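PDB 3CMN: putative hydrolase, which is a mostly helical protein of unestablished function, probably related to zincin-like metallopeptidases and so perhaps a metal-dependent peptide hydrolase. Local coordinates for residues A[76-79]-A[80-83]. Numbering follows the deposited sequence.
Sequences VFDR and REWL
Asp78 and Glu81 exchange side-chain-to-backbone hydrogen bonds at the start of helix 79-92, the reciprocal pattern of a capping box with Asp78 as N-cap. In one direction the Asp78 carboxylate takes two amides of the first turn: OD2 accepts from Arg80 N at 2.7 Å, met from above the carboxylate plane, and OD1 accepts from Glu81 N, though the placing of OD1 is less certain. With CG set between the backbone N and the carbonyl carbon (chi1 72°), the Asp78 carboxylate folds back over these amides. In the other direction Asp78 N gives a bent bond to Glu81 OE1 (3.1 Å, 136° at the hydrogen), which uses its anti lone pair. The two side chains cross at about a right angle, with their carboxylate planes 48° apart. Any repulsion between the carboxylates, whose exact spacing is doubtful because OD1 is, is probably eased by the bonded amides, the helix N-terminus and the salt bridge from Arg41 to Glu81 OE1. Replacing Glu81 by an alanine removes this carboxylate and would probably leave Asp78 N without its capping acceptor and Arg41 without this salt-bridge partner.

Regular helical bonds take over at once, Trp82 N to Asp78 O at 3.0 Å and Leu83 N to Arg79 O at 3.1 Å.

Van der Waals contacts join the residue before the cap to the same turn. The Phe77 ring lies against it, CD2 3.9 Å from Glu81 CB and CD1 3.7 Å from Trp82 CA, with Glu81 O over one face, offset toward the rim.

The cap thus turns the chain from strand 73-76 into helix 79-92. Tyr157 of the parallel partner strand 155-158 stacks on Phe77 and meets the Trp82 ring steeply; Arg79 reaches Asn162 of helix 160-169, while Leu83 packs against helices 20-31 and 120-135.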
ATOM      1  N   VAL A  76     -11.915   4.336 -12.125  1.00 32.08           N
ATOM      2  CA  VAL A  76     -11.505   3.098 -12.775  1.00 30.71           C
ATOM      3  C   VAL A  76     -10.421   3.606 -13.732  1.00 30.67           C
ATOM      4  O   VAL A  76     -10.715   4.367 -14.655  1.00 31.31           O
ATOM      5  CB  VAL A  76     -12.682   2.472 -13.597  1.00 31.89           C
ATOM      6  CG1 VAL A  76     -12.236   1.194 -14.288  1.00 29.67           C
ATOM      7  CG2 VAL A  76     -13.857   2.181 -12.680  1.00 32.44           C
ATOM      8  N   PHE A  77      -9.172   3.220 -13.495  1.00 27.56           N
ATOM      9  CA  PHE A  77      -8.063   3.666 -14.337  1.00 26.78           C
ATOM     10  C   PHE A  77      -7.572   2.600 -15.310  1.00 28.41           C
ATOM     11  O   PHE A  77      -7.729   1.404 -15.079  1.00 25.84           O
ATOM     12  CB  PHE A  77      -6.830   4.049 -13.487  1.00 24.18           C
ATOM     13  CG  PHE A  77      -6.924   5.372 -12.753  1.00 24.61           C
ATOM     14  CD1 PHE A  77      -5.933   5.707 -11.824  1.00 24.39           C
ATOM     15  CD2 PHE A  77      -7.953   6.277 -12.984  1.00 24.79           C
ATOM     16  CE1 PHE A  77      -5.954   6.910 -11.132  1.00 24.25           C
ATOM     17  CE2 PHE A  77      -7.994   7.495 -12.299  1.00 29.10           C
ATOM     18  CZ  PHE A  77      -6.987   7.814 -11.364  1.00 27.06           C
ATOM     19  N   ASP A  78      -6.964   3.063 -16.399  1.00 29.88           N
ATOM     20  CA  ASP A  78      -6.310   2.171 -17.350  1.00 31.33           C
ATOM     21  C   ASP A  78      -4.866   2.537 -16.976  1.00 30.59           C
ATOM     22  O   ASP A  78      -4.656   3.359 -16.073  1.00 29.76           O
ATOM     23  CB  ASP A  78      -6.599   2.546 -18.806  1.00 33.51           C
ATOM     24  CG  ASP A  78      -5.888   3.808 -19.234  1.00 37.35           C
ATOM     25  OD1 ASP A  78      -6.282   4.892 -18.780  1.00 39.73           O
ATOM     26  OD2 ASP A  78      -4.917   3.720 -20.019  1.00 45.13           O
ATOM     27  N   ARG A  79      -3.878   1.963 -17.653  1.00 29.40           N
ATOM     28  CA  ARG A  79      -2.482   2.246 -17.313  1.00 28.02           C
ATOM     29  C   ARG A  79      -2.050   3.680 -17.599  1.00 28.15           C
ATOM     30  O   ARG A  79      -1.223   4.236 -16.883  1.00 28.87           O
ATOM     31  CB  ARG A  79      -1.556   1.264 -18.036  1.00 26.52           C
ATOM     32  CG  ARG A  79      -1.780  -0.176 -17.607  1.00 25.52           C
ATOM     33  CD  ARG A  79      -0.933  -1.139 -18.401  1.00 24.41           C
ATOM     34  NE  ARG A  79      -1.275  -2.518 -18.070  1.00 27.62           N
ATOM     35  CZ  ARG A  79      -0.961  -3.563 -18.826  1.00 27.45           C
ATOM     36  NH1 ARG A  79      -0.300  -3.380 -19.957  1.00 26.90           N
ATOM     37  NH2 ARG A  79      -1.313  -4.780 -18.452  1.00 27.87           N
ATOM     38  N   ARG A  80      -2.615   4.279 -18.639  1.00 28.38           N
ATOM     39  CA  ARG A  80      -2.269   5.644 -18.991  1.00 28.65           C
ATOM     40  C   ARG A  80      -2.777   6.609 -17.920  1.00 28.01           C
ATOM     41  O   ARG A  80      -2.062   7.525 -17.496  1.00 28.58           O
ATOM     42  CB  ARG A  80      -2.868   6.006 -20.348  1.00 29.98           C
ATOM     43  CG  ARG A  80      -2.518   7.402 -20.806  1.00 32.27           C
ATOM     44  CD  ARG A  80      -3.112   7.709 -22.158  1.00 34.15           C
ATOM     45  NE  ARG A  80      -2.530   8.929 -22.709  1.00 37.46           N
ATOM     46  CZ  ARG A  80      -2.926  10.163 -22.412  1.00 38.86           C
ATOM     47  NH1 ARG A  80      -3.929  10.371 -21.566  1.00 37.06           N
ATOM     48  NH2 ARG A  80      -2.305  11.194 -22.968  1.00 39.36           N
ATOM     49  N   GLU A  81      -4.015   6.405 -17.486  1.00 26.93           N
ATOM     50  CA  GLU A  81      -4.584   7.263 -16.458  1.00 26.30           C
ATOM     51  C   GLU A  81      -3.846   7.075 -15.141  1.00 25.48           C
ATOM     52  O   GLU A  81      -3.637   8.033 -14.401  1.00 25.32           O
ATOM     53  CB  GLU A  81      -6.073   6.979 -16.286  1.00 26.66           C
ATOM     54  CG  GLU A  81      -6.882   7.283 -17.535  1.00 30.64           C
ATOM     55  CD  GLU A  81      -8.326   6.859 -17.408  1.00 32.46           C
ATOM     56  OE1 GLU A  81      -8.569   5.709 -16.967  1.00 36.36           O
ATOM     57  OE2 GLU A  81      -9.217   7.665 -17.753  1.00 33.60           O
ATOM     58  N   TRP A  82      -3.433   5.850 -14.848  1.00 23.92           N
ATOM     59  CA  TRP A  82      -2.704   5.632 -13.614  1.00 25.03           C
ATOM     60  C   TRP A  82      -1.424   6.473 -13.636  1.00 25.80           C
ATOM     61  O   TRP A  82      -1.069   7.104 -12.639  1.00 26.32           O
ATOM     62  CB  TRP A  82      -2.355   4.151 -13.427  1.00 24.77           C
ATOM     63  CG  TRP A  82      -1.603   3.905 -12.159  1.00 23.10           C
ATOM     64  CD1 TRP A  82      -2.121   3.829 -10.898  1.00 21.96           C
ATOM     65  CD2 TRP A  82      -0.181   3.792 -12.018  1.00 21.84           C
ATOM     66  NE1 TRP A  82      -1.109   3.677  -9.982  1.00 23.29           N
ATOM     67  CE2 TRP A  82       0.093   3.653 -10.639  1.00 20.75           C
ATOM     68  CE3 TRP A  82       0.891   3.795 -12.922  1.00 21.84           C
ATOM     69  CZ2 TRP A  82       1.396   3.518 -10.137  1.00 22.01           C
ATOM     70  CZ3 TRP A  82       2.188   3.660 -12.430  1.00 24.58           C
ATOM     71  CH2 TRP A  82       2.428   3.524 -11.043  1.00 21.79           C
ATOM     72  N   LEU A  83      -0.749   6.485 -14.784  1.00 26.37           N
ATOM     73  CA  LEU A  83       0.490   7.236 -14.971  1.00 28.91           C
ATOM     74  C   LEU A  83       0.317   8.753 -14.900  1.00 29.76           C
ATOM     75  O   LEU A  83       1.056   9.428 -14.195  1.00 30.16           O
ATOM     76  CB  LEU A  83       1.135   6.879 -16.318  1.00 30.08           C
ATOM     77  CG  LEU A  83       1.929   5.577 -16.424  1.00 30.40           C
ATOM     78  CD1 LEU A  83       2.309   5.362 -17.889  1.00 30.49           C
ATOM     79  CD2 LEU A  83       3.184   5.646 -15.543  1.00 30.80           C
TER